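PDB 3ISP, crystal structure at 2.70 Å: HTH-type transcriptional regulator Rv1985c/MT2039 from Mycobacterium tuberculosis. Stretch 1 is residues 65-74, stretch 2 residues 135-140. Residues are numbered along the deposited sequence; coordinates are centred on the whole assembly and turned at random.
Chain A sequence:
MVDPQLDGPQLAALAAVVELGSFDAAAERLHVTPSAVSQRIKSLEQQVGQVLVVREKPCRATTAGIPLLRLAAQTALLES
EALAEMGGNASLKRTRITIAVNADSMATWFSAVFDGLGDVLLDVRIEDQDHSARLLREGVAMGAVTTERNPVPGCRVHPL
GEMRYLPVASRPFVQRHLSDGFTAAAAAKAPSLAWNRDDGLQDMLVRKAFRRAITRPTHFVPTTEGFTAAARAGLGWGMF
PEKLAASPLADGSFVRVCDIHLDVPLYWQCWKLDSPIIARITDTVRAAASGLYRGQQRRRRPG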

ATOM      1  N   GLY A  65      -5.949   2.878  18.174  1.00 61.53           N
ATOM      2  CA  GLY A  65      -7.020   3.826  18.416  1.00 66.89           C
ATOM      3  C   GLY A  65      -8.295   3.468  17.671  1.00 66.11           C
ATOM      4  O   GLY A  65      -9.346   4.047  17.928  1.00 66.68           O
ATOM      5  N   ILE A  66      -8.205   2.525  16.739  1.00 63.12           N
ATOM      6  CA  ILE A  66      -9.388   2.076  16.013  1.00 64.24           C
ATOM      7  C   ILE A  66     -10.497   1.603  16.959  1.00 63.04           C
ATOM      8  O   ILE A  66     -11.605   2.118  16.911  1.00 62.82           O
ATOM      9  CB  ILE A  66      -9.059   0.979  14.961  1.00 65.59           C
ATOM     10  CG1 ILE A  66      -8.799   1.605  13.585  1.00 70.33           C
ATOM     11  CG2 ILE A  66     -10.203  -0.013  14.838  1.00 63.61           C
ATOM     12  CD1 ILE A  66      -7.400   2.142  13.382  1.00 60.90           C
ATOM     13  N   PRO A  67     -10.200   0.632  17.831  1.00 60.38           N
ATOM     14  CA  PRO A  67     -11.230   0.117  18.738  1.00 62.02           C
ATOM     15  C   PRO A  67     -11.905   1.185  19.615  1.00 65.26           C
ATOM     16  O   PRO A  67     -13.103   1.091  19.860  1.00 67.55           O
ATOM     17  CB  PRO A  67     -10.460  -0.879  19.601  1.00 64.38           C
ATOM     18  CG  PRO A  67      -9.325  -1.313  18.733  1.00 67.72           C
ATOM     19  CD  PRO A  67      -8.931  -0.102  17.964  1.00 60.82           C
ATOM     20  N   LEU A  68     -11.169   2.182  20.088  1.00 63.48           N
ATOM     21  CA  LEU A  68     -11.801   3.251  20.853  1.00 59.99           C
ATOM     22  C   LEU A  68     -12.600   4.191  19.948  1.00 58.51           C
ATOM     23  O   LEU A  68     -13.513   4.869  20.399  1.00 60.92           O
ATOM     24  CB  LEU A  68     -10.769   4.049  21.655  1.00 61.78           C
ATOM     25  CG  LEU A  68      -9.684   3.322  22.457  1.00 64.12           C
ATOM     26  CD1 LEU A  68      -9.076   4.291  23.470  1.00 65.65           C
ATOM     27  CD2 LEU A  68     -10.206   2.077  23.157  1.00 63.10           C
ATOM     28  N   LEU A  69     -12.240   4.244  18.673  1.00 59.24           N
ATOM     29  CA  LEU A  69     -12.996   5.011  17.699  1.00 56.07           C
ATOM     30  C   LEU A  69     -14.388   4.435  17.597  1.00 61.15           C
ATOM     31  O   LEU A  69     -15.389   5.156  17.627  1.00 62.52           O
ATOM     32  CB  LEU A  69     -12.337   4.921  16.334  1.00 58.14           C
ATOM     33  CG  LEU A  69     -11.393   6.062  16.011  1.00 62.41           C
ATOM     34  CD1 LEU A  69     -11.212   6.132  14.520  1.00 59.08           C
ATOM     35  CD2 LEU A  69     -11.975   7.359  16.550  1.00 66.43           C
ATOM     36  N   ARG A  70     -14.429   3.117  17.453  1.00 61.80           N
ATOM     37  CA  ARG A  70     -15.669   2.365  17.431  1.00 62.65           C
ATOM     38  C   ARG A  70     -16.405   2.565  18.749  1.00 60.63           C
ATOM     39  O   ARG A  70     -17.592   2.886  18.766  1.00 58.44           O
ATOM     40  CB  ARG A  70     -15.372   0.881  17.209  1.00 59.30           C
ATOM     41  CG  ARG A  70     -16.597   0.001  17.172  1.00 64.33           C
ATOM     42  CD  ARG A  70     -16.264  -1.408  16.711  1.00 62.07           C
ATOM     43  NE  ARG A  70     -15.542  -2.141  17.742  1.00 69.29           N
ATOM     44  CZ  ARG A  70     -14.243  -2.413  17.696  1.00 70.86           C
ATOM     45  NH1 ARG A  70     -13.511  -2.028  16.652  1.00 69.85           N
ATOM     46  NH2 ARG A  70     -13.684  -3.083  18.692  1.00 66.39           N
ATOM     47  N   LEU A  71     -15.675   2.390  19.846  1.00 58.59           N
ATOM     48  CA  LEU A  71     -16.225   2.556  21.183  1.00 62.33           C
ATOM     49  C   LEU A  71     -16.945   3.889  21.337  1.00 64.12           C
ATOM     50  O   LEU A  71     -18.030   3.962  21.913  1.00 63.43           O
ATOM     51  CB  LEU A  71     -15.116   2.459  22.227  1.00 64.78           C
ATOM     52  CG  LEU A  71     -15.585   2.593  23.675  1.00 72.59           C
ATOM     53  CD1 LEU A  71     -16.576   1.491  24.014  1.00 73.41           C
ATOM     54  CD2 LEU A  71     -14.410   2.557  24.627  1.00 76.86           C
ATOM     55  N   ALA A  72     -16.333   4.945  20.823  1.00 62.85           N
ATOM     56  CA  ALA A  72     -16.924   6.264  20.917  1.00 61.86           C
ATOM     57  C   ALA A  72     -18.282   6.305  20.208  1.00 62.99           C
ATOM     58  O   ALA A  72     -19.234   6.929  20.695  1.00 60.12           O
ATOM     59  CB  ALA A  72     -15.975   7.314  20.344  1.00 61.61           C
ATOM     60  N   ALA A  73     -18.374   5.631  19.065  1.00 59.86           N
ATOM     61  CA  ALA A  73     -19.563   5.736  18.227  1.00 59.22           C
ATOM     62  C   ALA A  73     -20.700   4.828  18.687  1.00 60.21           C
ATOM     63  O   ALA A  73     -21.873   5.181  18.551  1.00 58.78           O
ATOM     64  CB  ALA A  73     -19.225   5.476  16.775  1.00 59.77           C
ATOM     65  N   GLN A  74     -20.365   3.659  19.219  1.00 56.63           N
ATOM     66  CA  GLN A  74     -21.395   2.778  19.735  1.00 53.37           C
ATOM     67  C   GLN A  74     -21.963   3.452  20.967  1.00 57.82           C
ATOM     68  O   GLN A  74     -23.166   3.439  21.205  1.00 59.39           O
ATOM     69  CB  GLN A  74     -20.822   1.398  20.057  1.00 56.43           C
ATOM     70  CG  GLN A  74     -19.986   0.817  18.923  1.00 62.02           C
ATOM     71  CD  GLN A  74     -19.526  -0.609  19.175  1.00 61.60           C
ATOM     72  OE1 GLN A  74     -18.856  -0.903  20.165  1.00 60.00           O
ATOM     73  NE2 GLN A  74     -19.866  -1.499  18.258  1.00 60.77           N
ATOM     74  N   LEU A 135     -14.699   0.135   7.870  1.00 65.44           N
ATOM     75  CA  LEU A 135     -15.689   1.080   8.366  1.00 62.30           C
ATOM     76  C   LEU A 135     -16.456   0.525   9.570  1.00 64.34           C
ATOM     77  O   LEU A 135     -16.946   1.282  10.412  1.00 64.12           O
ATOM     78  CB  LEU A 135     -16.652   1.466   7.242  1.00 59.05           C
ATOM     79  CG  LEU A 135     -15.989   1.984   5.964  1.00 64.95           C
ATOM     80  CD1 LEU A 135     -17.000   2.141   4.838  1.00 61.89           C
ATOM     81  CD2 LEU A 135     -15.275   3.300   6.226  1.00 65.56           C
ATOM     82  N   LEU A 136     -16.571  -0.794   9.651  1.00 61.74           N
ATOM     83  CA  LEU A 136     -17.179  -1.399  10.827  1.00 61.89           C
ATOM     84  C   LEU A 136     -16.241  -1.308  12.025  1.00 59.92           C
ATOM     85  O   LEU A 136     -16.632  -0.829  13.082  1.00 65.05           O
ATOM     86  CB  LEU A 136     -17.562  -2.852  10.571  1.00 62.22           C
ATOM     87  CG  LEU A 136     -18.803  -3.085   9.723  1.00 58.60           C
ATOM     88  CD1 LEU A 136     -19.198  -4.549   9.813  1.00 62.50           C
ATOM     89  CD2 LEU A 136     -19.936  -2.194  10.195  1.00 56.51           C
ATOM     90  N   ARG A 137     -15.011  -1.776  11.857  1.00 57.28           N
ATOM     91  CA  ARG A 137     -14.014  -1.660  12.906  1.00 59.56           C
ATOM     92  C   ARG A 137     -13.908  -0.234  13.427  1.00 62.85           C
ATOM     93  O   ARG A 137     -13.827  -0.018  14.634  1.00 70.64           O
ATOM     94  CB  ARG A 137     -12.647  -2.116  12.403  1.00 63.84           C
ATOM     95  CG  ARG A 137     -12.434  -3.616  12.466  1.00 68.79           C
ATOM     96  CD  ARG A 137     -10.993  -3.986  12.186  1.00 65.68           C
ATOM     97  NE  ARG A 137     -10.487  -3.307  10.994  1.00 70.41           N
ATOM     98  CZ  ARG A 137     -10.557  -3.798   9.760  1.00 75.13           C
ATOM     99  NH1 ARG A 137     -11.117  -4.987   9.542  1.00 72.78           N
ATOM    100  NH2 ARG A 137     -10.068  -3.097   8.744  1.00 71.95           N
ATOM    101  N   GLU A 138     -13.917   0.734  12.520  1.00 58.72           N
ATOM    102  CA  GLU A 138     -13.660   2.128  12.876  1.00 66.69           C
ATOM    103  C   GLU A 138     -14.889   2.886  13.415  1.00 66.88           C
ATOM    104  O   GLU A 138     -14.832   4.103  13.650  1.00 64.85           O
ATOM    105  CB  GLU A 138     -13.057   2.881  11.673  1.00 70.72           C
ATOM    106  CG  GLU A 138     -11.627   2.469  11.300  1.00 74.79           C
ATOM    107  CD  GLU A 138     -11.029   3.325  10.182  1.00 86.33           C
ATOM    108  OE1 GLU A 138     -11.742   4.223   9.672  1.00 88.55           O
ATOM    109  OE2 GLU A 138      -9.846   3.099   9.814  1.00 77.44           O
ATOM    110  N   GLY A 139     -15.996   2.170  13.596  1.00 65.22           N
ATOM    111  CA  GLY A 139     -17.228   2.760  14.093  1.00 56.78           C
ATOM    112  C   GLY A 139     -17.919   3.638  13.072  1.00 60.65           C
ATOM    113  O   GLY A 139     -18.994   4.179  13.335  1.00 64.25           O
ATOM    114  N   VAL A 140     -17.306   3.786  11.903  1.00 58.32           N
ATOM    115  CA  VAL A 140     -17.873   4.615  10.845  1.00 61.02           C
ATOM    116  C   VAL A 140     -19.230   4.086  10.400  1.00 61.36           C
ATOM    117  O   VAL A 140     -20.174   4.859  10.224  1.00 66.82           O
ATOM    118  CB  VAL A 140     -16.921   4.736   9.630  1.00 60.08           C
ATOM    119  CG1 VAL A 140     -17.684   5.128   8.368  1.00 55.62           C
ATOM    120  CG2 VAL A 140     -15.820   5.732   9.925  1.00 53.91           C
TER

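Stretch 1 is helical through most of its length, from the neighbourhood of Ile66 to Gln74 and beyond, with backbone hydrogen bonds such as Arg70 N to Ile66 O (3.0 Å) and Gln74 N to Arg70 O (2.9 Å). Stretch 2 brings in the last turn of another helix, which runs through Arg137 and then breaks. At Gly139 the backbone leaves helical geometry with a phi of 73°, while Gly139 N still bonds to Leu136 O at 3.1 Å, closing the turn. This helix end rests against the side of the first helix, and the backbones come very close: Arg70 CA and Gly139 CA are 3.7 Å apart.

Glycine suits this position for two independent reasons. Positive phi by itself favours it, and there is no room for a side chain: a CB on Gly139 would point toward the first helix and lie 2.7 Å from Arg70 CA, a clash, with Leu69 O and Ala73 CB also tightly placed. Ala73 completes the close fit. Its CA-to-CB bond points toward stretch 2 and CB packs 3.7 Å from Gly139 O, a small methyl group that fills space without forcing the backbones apart.

The one hydrogen bond between the stretches comes from Arg70. Its CA-to-CB bond points sideways, and the side chain extends through t chi1 and t chi2 before turning at a p chi3, which brings NH1 to 2.9 Å from Arg137 O with an N-H...O angle of 147°. The carbonyl lies at the edge of the guanidinium, near its plane, where the N-H groups point. Near the end of a helix, a carbonyl can lack the amide partner it would have farther back, and a long, flexible donor such as arginine can reach it. The aliphatic part contributes too, with Arg70 CD 3.7 Å from Leu136 O. Arg70 is buried, and its NH2 is hydrogen-bonded elsewhere in the structure.

Around this polar link the contacts are mainly van der Waals. Ile66 CG2 lies 3.6 Å from Arg137 O and 4.0 Å from Arg137 CB, while Ile66 CG1 meets Glu138 CG at 3.7 Å. The branched isoleucine thus touches the aliphatic portions of two charged residues, whose methylenes can pack against a nonpolar surface. The Glu138 CA-to-CB bond points away from the first helix, yet CG still makes this contact. The Leu69 CA-to-CB bond points toward stretch 2, placing CB 3.8 Å from Glu138 O. Together the two stretches bury 330 Å², both sides summed.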